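Local coordinates for protein separin (Saccharomyces cerevisiae, PDB 5U1T) that cleaves a cohesin subunit as a caspase-like cysteine protease at the onset of anaphase, so that sister chromatids can separate, at residues Leu960-Ser965 with Thr1049-Ser1054; Leu1039-Ser1044 with Phe1139-Gly1144; Asn1133-Asp1138 with Gly1243-Glu1248; Leu1146-Leu1151 with Thr1159-Pro1164. All coordinates share one frame; numbering follows the deposited sequence.

Contact 1: Leu960-Ser965 with Thr1049-Ser1054; sequences LGIPSS and TLTILS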
# COMPACT_ATOMS: atom_id res chain seq x y z
N LEU A 960 26.80 -42.11 -23.20
CA LEU A 960 27.96 -41.28 -23.38
C LEU A 960 28.73 -41.21 -22.10
O LEU A 960 28.17 -41.30 -21.04
CB LEU A 960 27.56 -39.88 -23.78
CG LEU A 960 27.11 -39.65 -25.20
CD1 LEU A 960 26.74 -38.21 -25.33
CD2 LEU A 960 28.23 -39.98 -26.13
N GLY A 961 30.02 -40.99 -22.20
CA GLY A 961 30.83 -40.93 -21.01
C GLY A 961 31.97 -39.96 -21.08
O GLY A 961 32.26 -39.41 -22.10
N ILE A 962 32.62 -39.77 -19.96
CA ILE A 962 33.70 -38.82 -19.85
C ILE A 962 34.53 -39.18 -18.64
O ILE A 962 33.99 -39.60 -17.66
CB ILE A 962 33.13 -37.39 -19.75
CG1 ILE A 962 34.20 -36.36 -19.52
CG2 ILE A 962 32.11 -37.29 -18.66
CD1 ILE A 962 33.91 -35.08 -20.24
N PRO A 963 35.83 -39.03 -18.69
CA PRO A 963 36.66 -39.31 -19.84
C PRO A 963 36.54 -40.71 -20.35
O PRO A 963 36.54 -41.66 -19.61
CB PRO A 963 38.05 -39.13 -19.28
CG PRO A 963 37.92 -39.60 -17.89
CD PRO A 963 36.53 -39.32 -17.44
N SER A 964 36.44 -40.83 -21.64
CA SER A 964 36.30 -42.10 -22.27
C SER A 964 37.49 -42.40 -23.16
O SER A 964 37.86 -43.53 -23.32
CB SER A 964 35.01 -42.10 -23.07
OG SER A 964 35.05 -41.03 -23.98
N SER A 965 38.08 -41.36 -23.71
CA SER A 965 39.20 -41.48 -24.59
C SER A 965 40.39 -40.72 -24.04
O SER A 965 40.24 -39.69 -23.44
CB SER A 965 38.80 -40.99 -25.97
OG SER A 965 39.85 -41.03 -26.90
N THR A 1049 27.30 -30.30 -22.36
CA THR A 1049 28.17 -29.68 -23.34
C THR A 1049 29.59 -30.22 -23.24
O THR A 1049 30.25 -30.48 -24.25
CB THR A 1049 28.16 -28.14 -23.19
OG1 THR A 1049 26.82 -27.67 -23.34
CG2 THR A 1049 29.05 -27.46 -24.25
N LEU A 1050 30.06 -30.43 -22.02
CA LEU A 1050 31.40 -30.97 -21.79
C LEU A 1050 31.48 -32.40 -22.32
O LEU A 1050 32.46 -32.80 -22.95
CB LEU A 1050 31.75 -30.94 -20.31
CG LEU A 1050 33.20 -31.36 -20.09
CD1 LEU A 1050 34.13 -30.38 -20.79
CD2 LEU A 1050 33.53 -31.49 -18.61
N THR A 1051 30.43 -33.17 -22.06
CA THR A 1051 30.35 -34.55 -22.48
C THR A 1051 30.36 -34.66 -24.00
O THR A 1051 31.15 -35.43 -24.55
CB THR A 1051 29.11 -35.22 -21.90
OG1 THR A 1051 29.18 -35.15 -20.48
CG2 THR A 1051 29.04 -36.67 -22.33
N ILE A 1052 29.51 -33.90 -24.69
CA ILE A 1052 29.55 -33.91 -26.16
C ILE A 1052 30.92 -33.51 -26.67
O ILE A 1052 31.49 -34.17 -27.52
CB ILE A 1052 28.54 -32.98 -26.80
CG1 ILE A 1052 27.15 -33.14 -26.19
CG2 ILE A 1052 28.53 -33.21 -28.30
CD1 ILE A 1052 26.57 -34.48 -26.40
N LEU A 1053 31.45 -32.42 -26.13
CA LEU A 1053 32.75 -31.93 -26.58
C LEU A 1053 33.87 -32.97 -26.48
O LEU A 1053 34.66 -33.12 -27.40
CB LEU A 1053 33.13 -30.68 -25.80
CG LEU A 1053 33.03 -29.42 -26.64
CD1 LEU A 1053 33.11 -28.20 -25.75
CD2 LEU A 1053 34.14 -29.40 -27.65
N SER A 1054 33.92 -33.67 -25.35
CA SER A 1054 35.02 -34.57 -25.05
C SER A 1054 34.95 -35.86 -25.85
O SER A 1054 35.97 -36.51 -26.07
CB SER A 1054 35.03 -34.90 -23.59
OG SER A 1054 33.73 -35.32 -23.26
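S1054 OG, which touches CD1 of I962, lies between two carbonyl oxygens of its own helix. L1050 O is 2.8 Å from S1054 OG, and T1051 O is 2.9 Å from it. The hydroxyl has one proton for these two acceptors, and which of them takes it is not settled. Its chi1 of 51° places OG between the backbone N and the carbonyl carbon, where both oxygens can be reached. Across the contact the hydroxyl meets carbon. I962 brings CG1 anti to its backbone N (chi1 176°), and the CD1 beyond it reaches L1050 CG at 3.8 Å. I962 CG2 branches to T1051 and lies 4.1 Å from T1051 OG1. That oxygen has its own partner, the S1047 carbonyl one helical turn back. L960 takes the other end of the strand. Its CB lies 3.8 Å from T1051 CG2, and its CD1 meets I1052 CD1 at 3.9 Å. An alanine in place of I962 would probably open a gap beside L1050 and S1054 and leave the T1051 side chain with less to pack against. Strand 960-962 runs across the helix at 90°. Its backbone pairs with R1162 and H1160 on its sheet neighbour. N1055, just past the helix segment, bonds through ND2 to both G961 O and T1051 O. The chemistry implies an apolar seam between strand and helix, in which the helix satisfies its own hydroxyls and N1055 provides a polar tie.

Contact 2: Leu1039-Ser1044 with Phe1139-Gly1144; sequences LSKISS and FCPITG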
# COMPACT_ATOMS: atom_id res chain seq x y z
N LEU A 1039 19.86 -23.03 -11.61
CA LEU A 1039 21.22 -23.45 -11.31
C LEU A 1039 21.35 -24.92 -11.65
O LEU A 1039 22.40 -25.38 -12.03
CB LEU A 1039 21.57 -23.20 -9.84
CG LEU A 1039 22.97 -23.64 -9.40
CD1 LEU A 1039 24.06 -22.86 -10.12
CD2 LEU A 1039 23.13 -23.55 -7.88
N SER A 1040 20.25 -25.63 -11.53
CA SER A 1040 20.19 -27.04 -11.82
C SER A 1040 20.32 -27.30 -13.32
O SER A 1040 21.16 -28.12 -13.76
CB SER A 1040 18.88 -27.59 -11.26
OG SER A 1040 18.54 -28.84 -11.82
N LYS A 1041 19.51 -26.60 -14.10
CA LYS A 1041 19.51 -26.70 -15.55
C LYS A 1041 20.80 -26.20 -16.19
O LYS A 1041 21.27 -26.76 -17.17
CB LYS A 1041 18.32 -25.94 -16.12
CG LYS A 1041 17.00 -26.51 -15.68
CD LYS A 1041 15.86 -26.02 -16.55
CE LYS A 1041 15.99 -24.53 -16.83
NZ LYS A 1041 15.28 -24.14 -18.11
N ILE A 1042 21.38 -25.16 -15.62
CA ILE A 1042 22.63 -24.65 -16.13
C ILE A 1042 23.74 -25.64 -15.85
O ILE A 1042 24.67 -25.76 -16.61
CB ILE A 1042 22.96 -23.30 -15.50
CG1 ILE A 1042 22.03 -22.25 -16.05
CG2 ILE A 1042 24.37 -22.87 -15.83
CD1 ILE A 1042 22.13 -22.13 -17.54
N SER A 1043 23.63 -26.37 -14.77
CA SER A 1043 24.64 -27.34 -14.43
C SER A 1043 24.57 -28.51 -15.37
O SER A 1043 25.57 -28.99 -15.81
CB SER A 1043 24.46 -27.81 -13.00
OG SER A 1043 23.49 -28.82 -12.92
N SER A 1044 23.37 -28.95 -15.67
CA SER A 1044 23.20 -30.10 -16.53
C SER A 1044 23.54 -29.78 -17.97
O SER A 1044 24.01 -30.61 -18.71
CB SER A 1044 21.80 -30.66 -16.41
OG SER A 1044 20.86 -29.63 -16.39
N PHE A 1139 18.85 -36.75 -12.57
CA PHE A 1139 18.02 -36.79 -13.75
C PHE A 1139 18.22 -35.50 -14.52
O PHE A 1139 18.31 -34.43 -13.92
CB PHE A 1139 16.58 -36.99 -13.36
CG PHE A 1139 15.63 -36.83 -14.49
CD1 PHE A 1139 15.69 -37.67 -15.59
CD2 PHE A 1139 14.64 -35.85 -14.45
CE1 PHE A 1139 14.80 -37.53 -16.63
CE2 PHE A 1139 13.75 -35.72 -15.49
CZ PHE A 1139 13.83 -36.55 -16.58
N CYS A 1140 18.32 -35.61 -15.84
CA CYS A 1140 18.54 -34.44 -16.68
C CYS A 1140 17.21 -33.91 -17.18
O CYS A 1140 16.54 -34.55 -18.00
CB CYS A 1140 19.46 -34.76 -17.85
SG CYS A 1140 19.90 -33.31 -18.85
N PRO A 1141 16.82 -32.74 -16.67
CA PRO A 1141 15.55 -32.09 -17.00
C PRO A 1141 15.47 -31.77 -18.51
O PRO A 1141 14.49 -32.10 -19.19
CB PRO A 1141 15.58 -30.80 -16.15
CG PRO A 1141 17.06 -30.53 -15.89
CD PRO A 1141 17.69 -31.90 -15.81
N ILE A 1142 16.54 -31.16 -19.01
CA ILE A 1142 16.68 -30.83 -20.42
C ILE A 1142 16.54 -32.06 -21.32
O ILE A 1142 15.74 -32.06 -22.24
CB ILE A 1142 18.05 -30.15 -20.70
CG1 ILE A 1142 18.25 -28.94 -19.76
CG2 ILE A 1142 18.19 -29.75 -22.18
CD1 ILE A 1142 19.61 -28.90 -19.09
N THR A 1143 17.31 -33.12 -21.05
CA THR A 1143 17.37 -34.23 -22.01
C THR A 1143 16.52 -35.43 -21.64
O THR A 1143 16.20 -36.24 -22.51
CB THR A 1143 18.79 -34.74 -22.19
OG1 THR A 1143 19.28 -35.20 -20.93
CG2 THR A 1143 19.68 -33.64 -22.73
N GLY A 1144 16.20 -35.56 -20.36
CA GLY A 1144 15.51 -36.74 -19.86
C GLY A 1144 16.47 -37.87 -19.53
O GLY A 1144 16.03 -38.95 -19.14
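The ring of P1141 is the one ring that meets the helix here, and it does so through CG and CD. P1141 CG is 4.0 Å from K1041 CG and 3.9 Å from S1044 OG. The K1041 side chain crosses the proline obliquely; the chain bends at chi3, and its end leads away from the loop. In I1142, CG1 is anti to the carbonyl carbon (chi1 -53°), and CD1 beyond it lies on the helix, 3.3 Å from K1041 O and close to S1044 OG. C1140 SG, whose position is less sure, lies near S1044 CB. S1044 OG has two acceptors within its own helix, S1040 O and K1041 O, each 3.0 Å from it. S1040 O also accepts from S1043 OG at 2.6 Å and from the backbone N of S1044, both from the same face of its carbonyl plane. S1044 OG is thus held by the helix backbone, while loop carbons, I1142 CD1 and P1141 CG, lie against it. Helix 927-946 joins the cluster through H936 and W939. The loop folds into an alpha turn, with G1144 N bonded to C1140 O and G1144 in a left-handed conformation. It is the connection of a beta hairpin, between strands 1132-1139 and 1146-1152, seated on helix 1036-1054.

Contact 3: Asn1133-Asp1138 with Gly1243-Glu1248; sequences NVITID and GFFSPE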
# COMPACT_ATOMS: atom_id res chain seq x y z
N ASN A 1133 33.27 -46.14 -3.16
CA ASN A 1133 32.67 -45.50 -4.31
C ASN A 1133 31.69 -44.44 -3.84
O ASN A 1133 30.98 -44.63 -2.83
CB ASN A 1133 31.95 -46.49 -5.21
CG ASN A 1133 32.89 -47.40 -5.96
OD1 ASN A 1133 34.08 -47.13 -6.07
ND2 ASN A 1133 32.34 -48.48 -6.50
N VAL A 1134 31.68 -43.32 -4.54
CA VAL A 1134 30.67 -42.30 -4.32
C VAL A 1134 30.00 -42.05 -5.66
O VAL A 1134 30.61 -41.55 -6.59
CB VAL A 1134 31.26 -41.02 -3.75
CG1 VAL A 1134 30.18 -40.23 -3.06
CG2 VAL A 1134 32.36 -41.34 -2.76
N ILE A 1135 28.75 -42.46 -5.76
CA ILE A 1135 28.07 -42.49 -7.03
C ILE A 1135 26.82 -41.60 -6.98
O ILE A 1135 25.93 -41.83 -6.16
CB ILE A 1135 27.69 -43.91 -7.40
CG1 ILE A 1135 28.96 -44.74 -7.56
CG2 ILE A 1135 26.86 -43.95 -8.66
CD1 ILE A 1135 28.74 -46.21 -7.86
N THR A 1136 26.77 -40.58 -7.84
CA THR A 1136 25.59 -39.73 -7.91
C THR A 1136 24.59 -40.34 -8.89
O THR A 1136 24.97 -41.03 -9.85
CB THR A 1136 25.95 -38.27 -8.29
OG1 THR A 1136 26.53 -38.24 -9.59
CG2 THR A 1136 26.97 -37.70 -7.33
N ILE A 1137 23.31 -40.14 -8.59
CA ILE A 1137 22.20 -40.56 -9.43
C ILE A 1137 21.28 -39.34 -9.60
O ILE A 1137 20.71 -38.80 -8.63
CB ILE A 1137 21.40 -41.74 -8.83
CG1 ILE A 1137 22.33 -42.88 -8.45
CG2 ILE A 1137 20.30 -42.20 -9.78
CD1 ILE A 1137 21.61 -44.11 -7.96
N ASP A 1138 21.18 -38.88 -10.84
CA ASP A 1138 20.53 -37.62 -11.09
C ASP A 1138 19.71 -37.74 -12.35
O ASP A 1138 19.82 -38.72 -13.09
CB ASP A 1138 21.56 -36.49 -11.20
CG ASP A 1138 21.12 -35.23 -10.49
OD1 ASP A 1138 19.94 -34.81 -10.67
OD2 ASP A 1138 21.96 -34.67 -9.73
N GLY A 1243 28.02 -52.43 -14.41
CA GLY A 1243 29.35 -52.52 -13.84
C GLY A 1243 29.93 -51.24 -13.26
O GLY A 1243 30.92 -51.28 -12.52
N PHE A 1244 29.32 -50.11 -13.61
CA PHE A 1244 29.69 -48.80 -13.07
C PHE A 1244 29.44 -48.83 -11.56
O PHE A 1244 30.12 -48.14 -10.79
CB PHE A 1244 28.87 -47.70 -13.76
CG PHE A 1244 29.37 -46.29 -13.52
CD1 PHE A 1244 30.47 -45.80 -14.21
CD2 PHE A 1244 28.72 -45.44 -12.63
CE1 PHE A 1244 30.92 -44.51 -14.02
CE2 PHE A 1244 29.16 -44.14 -12.43
CZ PHE A 1244 30.26 -43.67 -13.13
N PHE A 1245 28.48 -49.65 -11.14
CA PHE A 1245 28.13 -49.78 -9.74
C PHE A 1245 28.92 -50.85 -9.01
O PHE A 1245 28.83 -50.98 -7.78
CB PHE A 1245 26.63 -50.07 -9.60
CG PHE A 1245 25.77 -48.91 -9.91
CD1 PHE A 1245 25.50 -47.95 -8.94
CD2 PHE A 1245 25.26 -48.75 -11.19
CE1 PHE A 1245 24.72 -46.86 -9.23
CE2 PHE A 1245 24.48 -47.66 -11.50
CZ PHE A 1245 24.20 -46.72 -10.52
N SER A 1246 29.70 -51.62 -9.76
CA SER A 1246 30.35 -52.79 -9.19
C SER A 1246 31.37 -52.42 -8.11
O SER A 1246 32.19 -51.50 -8.29
CB SER A 1246 31.03 -53.62 -10.28
OG SER A 1246 32.00 -54.49 -9.72
N PRO A 1247 31.30 -53.13 -6.98
CA PRO A 1247 32.20 -52.92 -5.85
C PRO A 1247 33.57 -53.53 -6.07
O PRO A 1247 34.42 -53.37 -5.20
CB PRO A 1247 31.47 -53.61 -4.71
CG PRO A 1247 30.69 -54.68 -5.37
CD PRO A 1247 30.25 -54.11 -6.67
N GLU A 1248 33.79 -54.22 -7.21
CA GLU A 1248 35.04 -54.93 -7.47
C GLU A 1248 36.21 -54.01 -7.85
O GLU A 1248 36.03 -53.07 -8.61
CB GLU A 1248 34.83 -55.94 -8.61
CG GLU A 1248 33.91 -57.10 -8.29
CD GLU A 1248 33.84 -58.12 -9.43
OE1 GLU A 1248 34.78 -58.20 -10.25
OE2 GLU A 1248 32.84 -58.87 -9.51
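I1135 reaches from its strand to F1244 and F1245, and its two branches divide the work. From CB, CG2 stands anti to the backbone N and lies 3.7 Å from F1245 CE1. The same methyl is at the edge of the F1244 ring, near its plane, 4.4 Å from F1244 CE2. The longer branch leaves with CG1 anti to the carbonyl carbon (chi1 -63°). It then runs extended to CD1. There I1135 CD1 meets F1245 CD1 at 3.8 Å and also lies against the carbonyl oxygen of F1244. I1137 adds CD1 to the same ring, 4.3 Å from F1245 CE1. F1376 meets the F1245 ring too, with the planes at about 45°. The F1244 ring takes a cation-pi contact from K1150, which lies on the next strand. At the other end, N1133 ND2 lies 3.5 Å from S1246 O. S1246 shapes the exit of the loop: its OG accepts from E1248 N at 3.1 Å, with an N-H...O angle of 163°, which makes an ST turn. Strand 1132-1139 is an inner strand of a mixed sheet, antiparallel to 1146-1152 and parallel to 1353-1362. The arrangement is that of a sheet face covered by a loop that follows helix 1209-1237: F1245 lies against I1135 and I1137, and F1244 against I1135.

Contact 4: Leu1146-Leu1151 with Thr1159-Pro1164; sequences LLLSKL and THLRLP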
# COMPACT_ATOMS: atom_id res chain seq x y z
N LEU A 1146 19.21 -40.26 -17.69
CA LEU A 1146 19.73 -40.60 -16.37
C LEU A 1146 21.20 -40.22 -16.34
O LEU A 1146 21.88 -40.23 -17.36
CB LEU A 1146 19.55 -42.08 -16.05
CG LEU A 1146 19.80 -42.51 -14.61
CD1 LEU A 1146 18.72 -42.00 -13.68
CD2 LEU A 1146 19.90 -44.03 -14.53
N LEU A 1147 21.68 -39.85 -15.16
CA LEU A 1147 23.00 -39.28 -15.01
C LEU A 1147 23.73 -39.93 -13.86
O LEU A 1147 23.33 -39.76 -12.71
CB LEU A 1147 22.93 -37.78 -14.77
CG LEU A 1147 22.35 -36.83 -15.81
CD1 LEU A 1147 22.53 -35.42 -15.30
CD2 LEU A 1147 23.03 -37.01 -17.16
N LEU A 1148 24.79 -40.66 -14.17
CA LEU A 1148 25.62 -41.27 -13.15
C LEU A 1148 26.99 -40.60 -13.10
O LEU A 1148 27.55 -40.24 -14.12
CB LEU A 1148 25.77 -42.77 -13.43
CG LEU A 1148 24.49 -43.54 -13.76
CD1 LEU A 1148 24.81 -45.01 -13.97
CD2 LEU A 1148 23.46 -43.37 -12.66
N SER A 1149 27.53 -40.42 -11.90
CA SER A 1149 28.93 -40.05 -11.76
C SER A 1149 29.51 -40.88 -10.65
O SER A 1149 28.78 -41.38 -9.80
CB SER A 1149 29.10 -38.56 -11.44
OG SER A 1149 28.57 -37.78 -12.49
N LYS A 1150 30.83 -41.03 -10.65
CA LYS A 1150 31.47 -41.87 -9.66
C LYS A 1150 32.75 -41.21 -9.23
O LYS A 1150 33.44 -40.58 -10.02
CB LYS A 1150 31.75 -43.28 -10.19
CG LYS A 1150 32.13 -44.28 -9.10
CD LYS A 1150 33.02 -45.40 -9.65
CE LYS A 1150 32.35 -46.17 -10.78
NZ LYS A 1150 33.30 -46.93 -11.67
N LEU A 1151 33.05 -41.37 -7.95
CA LEU A 1151 34.21 -40.75 -7.36
C LEU A 1151 34.97 -41.82 -6.58
O LEU A 1151 34.50 -42.30 -5.55
CB LEU A 1151 33.77 -39.61 -6.46
CG LEU A 1151 34.76 -38.52 -6.14
CD1 LEU A 1151 34.03 -37.18 -6.01
CD2 LEU A 1151 35.53 -38.86 -4.86
N THR A 1159 34.66 -40.31 -12.98
CA THR A 1159 34.02 -40.68 -14.24
C THR A 1159 32.53 -40.41 -14.16
O THR A 1159 31.96 -40.34 -13.09
CB THR A 1159 34.27 -42.16 -14.60
OG1 THR A 1159 33.65 -43.01 -13.64
CG2 THR A 1159 35.76 -42.45 -14.61
N HIS A 1160 31.91 -40.27 -15.32
CA HIS A 1160 30.52 -39.83 -15.37
C HIS A 1160 29.91 -40.40 -16.62
O HIS A 1160 30.62 -40.55 -17.59
CB HIS A 1160 30.47 -38.30 -15.35
CG HIS A 1160 29.22 -37.72 -15.95
ND1 HIS A 1160 28.02 -37.69 -15.29
CD2 HIS A 1160 29.01 -37.13 -17.15
CE1 HIS A 1160 27.11 -37.12 -16.06
NE2 HIS A 1160 27.68 -36.77 -17.19
N LEU A 1161 28.64 -40.76 -16.64
CA LEU A 1161 28.06 -41.15 -17.92
C LEU A 1161 26.58 -40.82 -18.09
O LEU A 1161 25.84 -40.78 -17.12
CB LEU A 1161 28.30 -42.65 -18.17
CG LEU A 1161 28.10 -43.74 -17.13
CD1 LEU A 1161 26.62 -43.81 -16.81
CD2 LEU A 1161 28.60 -45.06 -17.67
N ARG A 1162 26.16 -40.58 -19.32
CA ARG A 1162 24.79 -40.14 -19.59
C ARG A 1162 23.99 -41.25 -20.23
O ARG A 1162 24.37 -41.77 -21.27
CB ARG A 1162 24.77 -38.89 -20.48
CG ARG A 1162 25.61 -37.76 -19.93
CD ARG A 1162 25.43 -36.48 -20.73
NE ARG A 1162 25.11 -35.35 -19.86
CZ ARG A 1162 23.88 -34.85 -19.73
NH1 ARG A 1162 22.88 -35.38 -20.45
NH2 ARG A 1162 23.65 -33.82 -18.90
N LEU A 1163 22.89 -41.63 -19.59
CA LEU A 1163 22.06 -42.74 -20.07
C LEU A 1163 20.75 -42.20 -20.62
O LEU A 1163 20.00 -41.56 -19.89
CB LEU A 1163 21.80 -43.73 -18.94
CG LEU A 1163 23.04 -44.12 -18.12
CD1 LEU A 1163 22.68 -44.94 -16.91
CD2 LEU A 1163 24.01 -44.87 -19.00
N PRO A 1164 20.48 -42.46 -21.90
CA PRO A 1164 19.34 -41.92 -22.64
C PRO A 1164 17.95 -42.46 -22.25
O PRO A 1164 16.99 -41.66 -22.17
CB PRO A 1164 19.66 -42.30 -24.08
CG PRO A 1164 21.13 -42.44 -24.11
CD PRO A 1164 21.49 -43.03 -22.79
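Two neighbouring antiparallel strands form a beta hairpin here, inside the mixed sheet that also holds strands 960-962 and 1132-1139. The pairing is regular from L1146 with L1163 to K1150 with T1159. Three hydrogen-bonded pairs alternate with two non-hydrogen-bonded ones. L1148 with L1161 is typical, with L1161 N to L1148 O at 2.8 Å and L1148 N to L1161 O at 3.1 Å. The leucines of one face pack together. L1148 CD1 touches both L1161 CD1 and L1163 CD1, each at 3.6 Å, and F1238 and F1245 pack on this side. The other face is more polar. H1160 CG lies anti to its backbone N (chi1 156°), and ND1 comes to 2.9 Å from S1149 OG in a hydrogen bond that either could donate. H1160 ND1 also makes a weak bond to L1148 O, at 2.8 Å but with an N-H...O angle of only 118°. The serine oxygen lies at the ring edge, near its plane. R1162 NE is also at that ring's edge. L1147 CD2 sits over the centre of one face of the R1162 guanidinium, 3.5 Å from R1162 CZ. A phenylalanine in place of H1160 would probably leave S1149 OG without this partner and free to turn. Helix 1036-1054 lies on this face, with T1051 against H1160 and R1162. The result is a two-faced beta hairpin in a helix-flanked sheet, with L1146, L1148, L1161 and L1163 beside K1150 and T1159 on one face, and S1149, H1160 and R1162 with L1147 on the other.

Contact 4 is the middle of the group. Its centre lies 9 Å from contact 3, 11 Å from contact 1 and 13 Å from contact 2. Strand 960-962 extends the hairpin on one side, with L960 O 2.7 Å from R1162 N. Strand 1132-1139 extends it on the other, with V1134 O 2.8 Å from L1151 N. Contacts 1 and 2 share helix 1036-1054, their centres 16 Å apart, and R1162 NH2 comes 3.2 Å from S1044 O. The helix touches H1160 and R1162 on one face, the phenylalanine loop L1148 and T1159 on the other. C1497, the active-site cysteine by similarity, follows strand 1492-1494 of a separate sheet, and all four contacts lie away from it.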